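Local coordinates for two-domain protein containing predicted PHP-like metal-dependent phosphoesterase (Bacteroides vulgatus ATCC 8482, PDB 3E38) that binds a cluster of zinc ions in a PHP-like domain and is probably a metal-dependent phosphoesterase, perhaps an exonuclease acting on DNA or RNA, at residues B[72-77]-B[88-93]; B[25-30]-B[34-39]. All blocks are in the same frame, centred on the assembly; numbering follows the deposited sequence.

Contact 1: B[72-77]-B[88-93]; sequences RSFDLC and LIKGSE. With ZN (zinc ion), chain I; ZN (zinc ion), chain H; GOL (glycerol), chain M.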
loop_
_atom_site.group_PDB
_atom_site.type_symbol
_atom_site.label_atom_id
_atom_site.label_comp_id
_atom_site.label_asym_id
_atom_site.label_seq_id
_atom_site.Cartn_x
_atom_site.Cartn_y
_atom_site.Cartn_z
ATOM N N ARG B 72 19.452 -32.291 -3.955
ATOM C CA ARG B 72 20.272 -31.062 -4.018
ATOM C C ARG B 72 19.600 -29.711 -3.550
ATOM O O ARG B 72 20.256 -28.885 -2.908
ATOM C CB ARG B 72 20.854 -30.934 -5.426
ATOM C CG ARG B 72 21.815 -29.781 -5.638
ATOM C CD ARG B 72 23.022 -29.869 -4.801
ATOM N NE ARG B 72 23.944 -28.783 -5.173
ATOM C CZ ARG B 72 24.951 -28.354 -4.432
ATOM N NH1 ARG B 72 25.177 -28.899 -3.249
ATOM N NH2 ARG B 72 25.707 -27.347 -4.867
ATOM N N SER B 73 18.336 -29.437 -3.865
ATOM C CA SER B 73 17.807 -28.127 -3.454
ATOM C C SER B 73 17.697 -28.077 -1.915
ATOM O O SER B 73 17.980 -27.079 -1.294
ATOM C CB SER B 73 16.503 -27.797 -4.161
ATOM O OG SER B 73 15.560 -28.799 -3.969
ATOM N N PHE B 74 17.399 -29.212 -1.323
ATOM C CA PHE B 74 17.351 -29.326 0.139
ATOM C C PHE B 74 18.732 -29.044 0.706
ATOM O O PHE B 74 18.926 -28.313 1.649
ATOM C CB PHE B 74 16.863 -30.733 0.543
ATOM C CG PHE B 74 17.019 -31.056 2.012
ATOM C CD1 PHE B 74 15.994 -30.770 2.921
ATOM C CD2 PHE B 74 18.141 -31.716 2.469
ATOM C CE1 PHE B 74 16.118 -31.069 4.231
ATOM C CE2 PHE B 74 18.268 -32.039 3.780
ATOM C CZ PHE B 74 17.260 -31.689 4.679
ATOM N N ASP B 75 19.719 -29.639 0.100
ATOM C CA ASP B 75 21.079 -29.487 0.587
ATOM C C ASP B 75 21.463 -28.021 0.609
ATOM O O ASP B 75 22.113 -27.527 1.533
ATOM C CB ASP B 75 22.076 -30.275 -0.292
ATOM C CG ASP B 75 22.007 -31.802 -0.095
ATOM O OD1 ASP B 75 21.250 -32.326 0.776
ATOM O OD2 ASP B 75 22.742 -32.490 -0.841
ATOM N N LEU B 76 21.048 -27.309 -0.416
ATOM C CA LEU B 76 21.434 -25.878 -0.569
ATOM C C LEU B 76 20.762 -24.928 0.416
ATOM O O LEU B 76 21.213 -23.813 0.647
ATOM C CB LEU B 76 21.105 -25.399 -1.992
ATOM C CG LEU B 76 22.021 -25.942 -3.079
ATOM C CD1 LEU B 76 21.453 -25.728 -4.453
ATOM C CD2 LEU B 76 23.423 -25.261 -2.931
ATOM N N CYS B 77 19.665 -25.385 0.988
ATOM C CA CYS B 77 18.873 -24.548 1.893
ATOM C C CYS B 77 19.248 -24.671 3.347
ATOM O O CYS B 77 18.888 -23.840 4.163
ATOM C CB CYS B 77 17.384 -24.954 1.812
ATOM S SG CYS B 77 16.632 -24.454 0.309
ATOM N N LEU B 88 13.436 -27.119 8.256
ATOM C CA LEU B 88 13.475 -27.614 6.881
ATOM C C LEU B 88 13.177 -29.100 6.796
ATOM O O LEU B 88 13.978 -29.941 7.147
ATOM C CB LEU B 88 14.836 -27.251 6.271
ATOM C CG LEU B 88 15.213 -27.403 4.803
ATOM C CD1 LEU B 88 14.448 -26.499 3.883
ATOM C CD2 LEU B 88 16.691 -27.116 4.682
ATOM N N ILE B 89 11.999 -29.384 6.287
ATOM C CA ILE B 89 11.480 -30.735 6.089
ATOM C C ILE B 89 11.819 -31.119 4.642
ATOM O O ILE B 89 11.418 -30.466 3.671
ATOM C CB ILE B 89 9.948 -30.747 6.339
ATOM C CG1 ILE B 89 9.651 -30.204 7.729
ATOM C CG2 ILE B 89 9.264 -32.155 6.086
ATOM C CD1 ILE B 89 8.180 -29.762 7.886
ATOM N N LYS B 90 12.604 -32.169 4.522
ATOM C CA LYS B 90 12.960 -32.747 3.239
ATOM C C LYS B 90 11.705 -33.368 2.610
ATOM O O LYS B 90 10.931 -34.091 3.242
ATOM C CB LYS B 90 14.053 -33.794 3.405
ATOM C CG LYS B 90 14.349 -34.547 2.096
ATOM C CD LYS B 90 15.441 -35.617 2.264
ATOM C CE LYS B 90 16.842 -35.069 1.984
ATOM N NZ LYS B 90 17.039 -34.851 0.535
ATOM N N GLY B 91 11.494 -33.053 1.343
ATOM C CA GLY B 91 10.340 -33.600 0.650
ATOM C C GLY B 91 10.485 -33.456 -0.828
ATOM O O GLY B 91 11.433 -32.797 -1.344
ATOM N N SER B 92 9.492 -34.068 -1.461
ATOM C CA SER B 92 9.373 -34.149 -2.901
ATOM C C SER B 92 7.959 -34.372 -3.356
ATOM O O SER B 92 7.089 -34.915 -2.630
ATOM C CB SER B 92 10.202 -35.325 -3.462
ATOM O OG SER B 92 11.603 -35.196 -3.205
ATOM N N GLU B 93 7.796 -34.026 -4.625
ATOM C CA GLU B 93 6.532 -34.139 -5.335
ATOM C C GLU B 93 6.523 -35.205 -6.424
ATOM O O GLU B 93 7.154 -35.075 -7.481
ATOM C CB GLU B 93 6.105 -32.782 -5.942
ATOM C CG GLU B 93 4.654 -32.871 -6.413
ATOM C CD GLU B 93 4.124 -31.605 -6.988
ATOM O OE1 GLU B 93 4.815 -30.569 -7.250
ATOM O OE2 GLU B 93 2.947 -31.641 -7.146
HETATM ZN ZN ZN I . 3.874 -28.585 -6.911
HETATM ZN ZN ZN H . 1.522 -30.691 -8.534
HETATM C C1 GOL M . 20.413 -35.273 2.374
HETATM O O1 GOL M . 19.841 -34.685 1.229
HETATM C C2 GOL M . 21.053 -36.644 2.075
HETATM O O2 GOL M . 22.251 -36.467 1.338
HETATM C C3 GOL M . 20.051 -37.520 1.359
HETATM O O3 GOL M . 20.494 -38.852 1.211
HETATM O O HOH W 1 1.984 -29.455 -7.294
#
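The side chain of Lys-90 arches across one face of the Phe-74 ring, touching it at its root and again near its end. Lys-90 CB sits over the face, 3.9 Å from the ring centroid and 28° off the normal, a CH-pi contact. CG and CD then swing away from the ring, and a bend at chi3 (-91°) brings CE back to the same face, 3.6 Å above the Phe-74 plane toward its rim. From there Lys-90 NZ bonds Asn-71, its partner within the protein, just before the helix. A glycerol, probably from the crystallisation liquor, happens to lie between Lys-90 and Asp-75: its O1 accepts from Lys-90 NZ at 2.9 Å and donates to Asp-75 OD1 at 2.8 Å. Lysine suits this place because its methylenes can cover an aromatic ring while its ammonium reaches polar partners. Helix 72-83 is the crossover of a beta-alpha-beta unit between the parallel strands 50-56 and 87-95, and Phe-74, with CG anti to the backbone N (chi1 169°), turns its ring onto the start of strand 87-95. Leu-88 O lies at the ring edge, and Leu-88 CG packs 3.8 Å from Phe-74 CE1. Replacing Phe-74 by an alanine removes the ring, which would probably open a gap beside Leu-88 and leave the Lys-90 methylenes without the face they cover. One helical turn later Cys-77 CB packs 3.7 Å from Leu-88 CD2; a short side chain suits this buried spot, where Pro-36 and Leu-53 also touch it. Farther along the strand, the extended Glu-93 bridges two zinc ions, OE1 binding that of chain I and OE2 that of chain H.

Contact 2: B[25-30]-B[34-39]; sequences MHSVFS and VWPTVR. With ZN (zinc ion), chain I.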
loop_
_atom_site.group_PDB
_atom_site.type_symbol
_atom_site.label_atom_id
_atom_site.label_comp_id
_atom_site.label_asym_id
_atom_site.label_seq_id
_atom_site.Cartn_x
_atom_site.Cartn_y
_atom_site.Cartn_z
HETATM N N MSE B 25 6.424 -26.390 -2.266
HETATM C CA MSE B 25 6.980 -25.309 -3.039
HETATM C C MSE B 25 8.089 -25.815 -3.934
HETATM O O MSE B 25 8.574 -26.937 -3.754
HETATM C CB MSE B 25 7.494 -24.232 -2.104
HETATM C CG MSE B 25 8.674 -24.638 -1.291
HETATM SE SE MSE B 25 9.103 -23.323 0.097
HETATM C CE MSE B 25 7.443 -23.420 1.025
ATOM N N HIS B 26 8.516 -24.918 -4.818
ATOM C CA HIS B 26 9.489 -25.209 -5.874
ATOM C C HIS B 26 10.559 -24.195 -6.139
ATOM O O HIS B 26 10.393 -23.029 -5.875
ATOM C CB HIS B 26 8.732 -25.425 -7.173
ATOM C CG HIS B 26 7.710 -26.508 -7.073
ATOM N ND1 HIS B 26 7.980 -27.824 -7.380
ATOM C CD2 HIS B 26 6.425 -26.468 -6.665
ATOM C CE1 HIS B 26 6.885 -28.542 -7.198
ATOM N NE2 HIS B 26 5.921 -27.732 -6.779
ATOM N N SER B 27 11.688 -24.716 -6.623
ATOM C CA SER B 27 12.857 -23.906 -6.996
ATOM C C SER B 27 13.251 -24.268 -8.424
ATOM O O SER B 27 12.603 -25.059 -9.067
ATOM C CB SER B 27 14.050 -24.096 -6.057
ATOM O OG SER B 27 14.786 -25.314 -6.274
ATOM N N VAL B 28 14.305 -23.645 -8.911
ATOM C CA VAL B 28 14.781 -23.886 -10.259
ATOM C C VAL B 28 15.303 -25.336 -10.473
ATOM O O VAL B 28 15.708 -25.712 -11.583
ATOM C CB VAL B 28 15.965 -22.889 -10.622
ATOM C CG1 VAL B 28 15.443 -21.470 -10.829
ATOM C CG2 VAL B 28 17.056 -22.952 -9.594
ATOM N N PHE B 29 15.297 -26.114 -9.385
ATOM C CA PHE B 29 15.808 -27.493 -9.365
ATOM C C PHE B 29 14.690 -28.425 -9.817
ATOM O O PHE B 29 14.882 -29.608 -10.023
ATOM C CB PHE B 29 16.482 -27.842 -8.037
ATOM C CG PHE B 29 17.906 -27.300 -7.924
ATOM C CD1 PHE B 29 18.153 -26.007 -7.527
ATOM C CD2 PHE B 29 18.983 -28.099 -8.183
ATOM C CE1 PHE B 29 19.437 -25.508 -7.465
ATOM C CE2 PHE B 29 20.281 -27.615 -8.138
ATOM C CZ PHE B 29 20.501 -26.307 -7.748
ATOM N N SER B 30 13.513 -27.822 -9.986
ATOM C CA SER B 30 12.392 -28.442 -10.738
ATOM C C SER B 30 11.877 -27.338 -11.653
ATOM O O SER B 30 12.644 -26.819 -12.447
ATOM C CB SER B 30 11.251 -29.106 -9.921
ATOM O OG SER B 30 10.787 -28.314 -8.857
ATOM N N VAL B 34 13.041 -19.592 -8.731
ATOM C CA VAL B 34 14.026 -18.989 -7.818
ATOM C C VAL B 34 15.077 -19.980 -7.335
ATOM O O VAL B 34 14.863 -21.208 -7.288
ATOM C CB VAL B 34 13.326 -18.366 -6.581
ATOM C CG1 VAL B 34 12.401 -17.221 -7.030
ATOM C CG2 VAL B 34 12.542 -19.433 -5.713
ATOM N N TRP B 35 16.222 -19.430 -6.979
ATOM C CA TRP B 35 17.284 -20.211 -6.344
ATOM C C TRP B 35 16.784 -20.730 -4.970
ATOM O O TRP B 35 16.049 -20.030 -4.285
ATOM C CB TRP B 35 18.532 -19.365 -6.191
ATOM C CG TRP B 35 19.665 -20.157 -5.778
ATOM C CD1 TRP B 35 20.225 -20.165 -4.573
ATOM C CD2 TRP B 35 20.428 -21.064 -6.593
ATOM N NE1 TRP B 35 21.288 -21.031 -4.551
ATOM C CE2 TRP B 35 21.435 -21.598 -5.779
ATOM C CE3 TRP B 35 20.334 -21.499 -7.925
ATOM C CZ2 TRP B 35 22.386 -22.525 -6.250
ATOM C CZ3 TRP B 35 21.271 -22.454 -8.385
ATOM C CH2 TRP B 35 22.276 -22.938 -7.547
ATOM N N PRO B 36 17.191 -21.946 -4.551
ATOM C CA PRO B 36 16.485 -22.484 -3.359
ATOM C C PRO B 36 16.564 -21.658 -2.117
ATOM O O PRO B 36 15.619 -21.681 -1.361
ATOM C CB PRO B 36 17.150 -23.843 -3.152
ATOM C CG PRO B 36 17.506 -24.251 -4.563
ATOM C CD PRO B 36 18.087 -22.971 -5.139
ATOM N N THR B 37 17.623 -20.857 -1.954
ATOM C CA THR B 37 17.792 -20.107 -0.709
ATOM C C THR B 37 16.729 -18.997 -0.593
ATOM O O THR B 37 16.319 -18.568 0.481
ATOM C CB THR B 37 19.194 -19.610 -0.561
ATOM O OG1 THR B 37 19.552 -18.863 -1.714
ATOM C CG2 THR B 37 20.121 -20.839 -0.434
ATOM N N VAL B 38 16.192 -18.617 -1.721
ATOM C CA VAL B 38 15.155 -17.606 -1.707
ATOM C C VAL B 38 13.948 -18.126 -0.950
ATOM O O VAL B 38 13.255 -17.354 -0.295
ATOM C CB VAL B 38 14.715 -17.241 -3.139
ATOM C CG1 VAL B 38 13.555 -16.269 -3.141
ATOM C CG2 VAL B 38 15.864 -16.696 -3.892
ATOM N N ARG B 39 13.677 -19.427 -1.047
ATOM C CA ARG B 39 12.480 -19.939 -0.378
ATOM C C ARG B 39 12.619 -19.816 1.139
ATOM O O ARG B 39 11.617 -19.759 1.872
ATOM C CB ARG B 39 12.146 -21.395 -0.735
ATOM C CG ARG B 39 11.730 -21.654 -2.177
ATOM C CD ARG B 39 10.582 -20.763 -2.582
ATOM N NE ARG B 39 10.155 -21.030 -3.951
ATOM C CZ ARG B 39 9.551 -20.140 -4.741
ATOM N NH1 ARG B 39 9.304 -18.905 -4.307
ATOM N NH2 ARG B 39 9.194 -20.488 -5.969
HETATM ZN ZN ZN I . 3.874 -28.585 -6.911
HETATM O O HOH W 1 1.984 -29.455 -7.294
#
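Phe-29 points an edge at the face of Trp-35 in an offset edge-to-face pair, centroids 5.3 Å apart and planes at 63°. Pro-36 CD shares that Trp-35 face, and Trp-35 also stacks on His-62 of the second subunit. The guanidinium of Arg-39 has Val-34 CG2 over the centre of one face, 3.2 Å above the plane. A bend at chi2 (-54°) helps bring its edge to His-26 O, which takes bent bonds from Arg-39 NE (146° at the hydrogen) and NH2, each 2.8 Å long; this side-on grip suits arginine, whose two N-H groups point the same way in one plane. At the His-26 ring edge, ND1 donates to Ser-30 OG, which helps fix the ring's rotation while NE2 binds the zinc ion of chain I at 2.2 Å, alongside His-24, Glu-93 and Asp-194. His-24 and His-26 form the HxH signature of PHP proteins. Ser-27 OG accepts from Phe-29 N in an ST turn and also bonds Glu-55, and Val-28 N donates to Val-34 O at 3.0 Å. SE of Met-25, here selenomethionine, packs 3.7 Å from Arg-39 CB, the chains running past each other oppositely. Proline fits the first turn of helix 36-45, where its nitrogen needs no donor role. Phe-29 and Pro-36 pack on helix 72-83, and Met-25 on strand 50-56.

From the N terminus, strand 17-22 runs into the loop 25-30, and contact 2 folds that loop onto the start of helix 36-45, closing a short excursion that carries the zinc ligand Asp-31. The chain then passes through strand 50-56 before contact 1 closes a loop of ten residues, which holds the rest of helix 72-83 and the run into strand 87-95. The two contacts follow in series, neither nesting nor crossing. In space they touch at several points: Leu-76 CD1 packs 3.5 Å from Phe-29 CZ, and Cys-77 lies against Pro-36. Contact 1 fastens helix 72-83 to the strand carrying Glu-93, contact 2 the His-26 loop to helix 36-45, and both ligands converge on one zinc ion, which water 1 also binds.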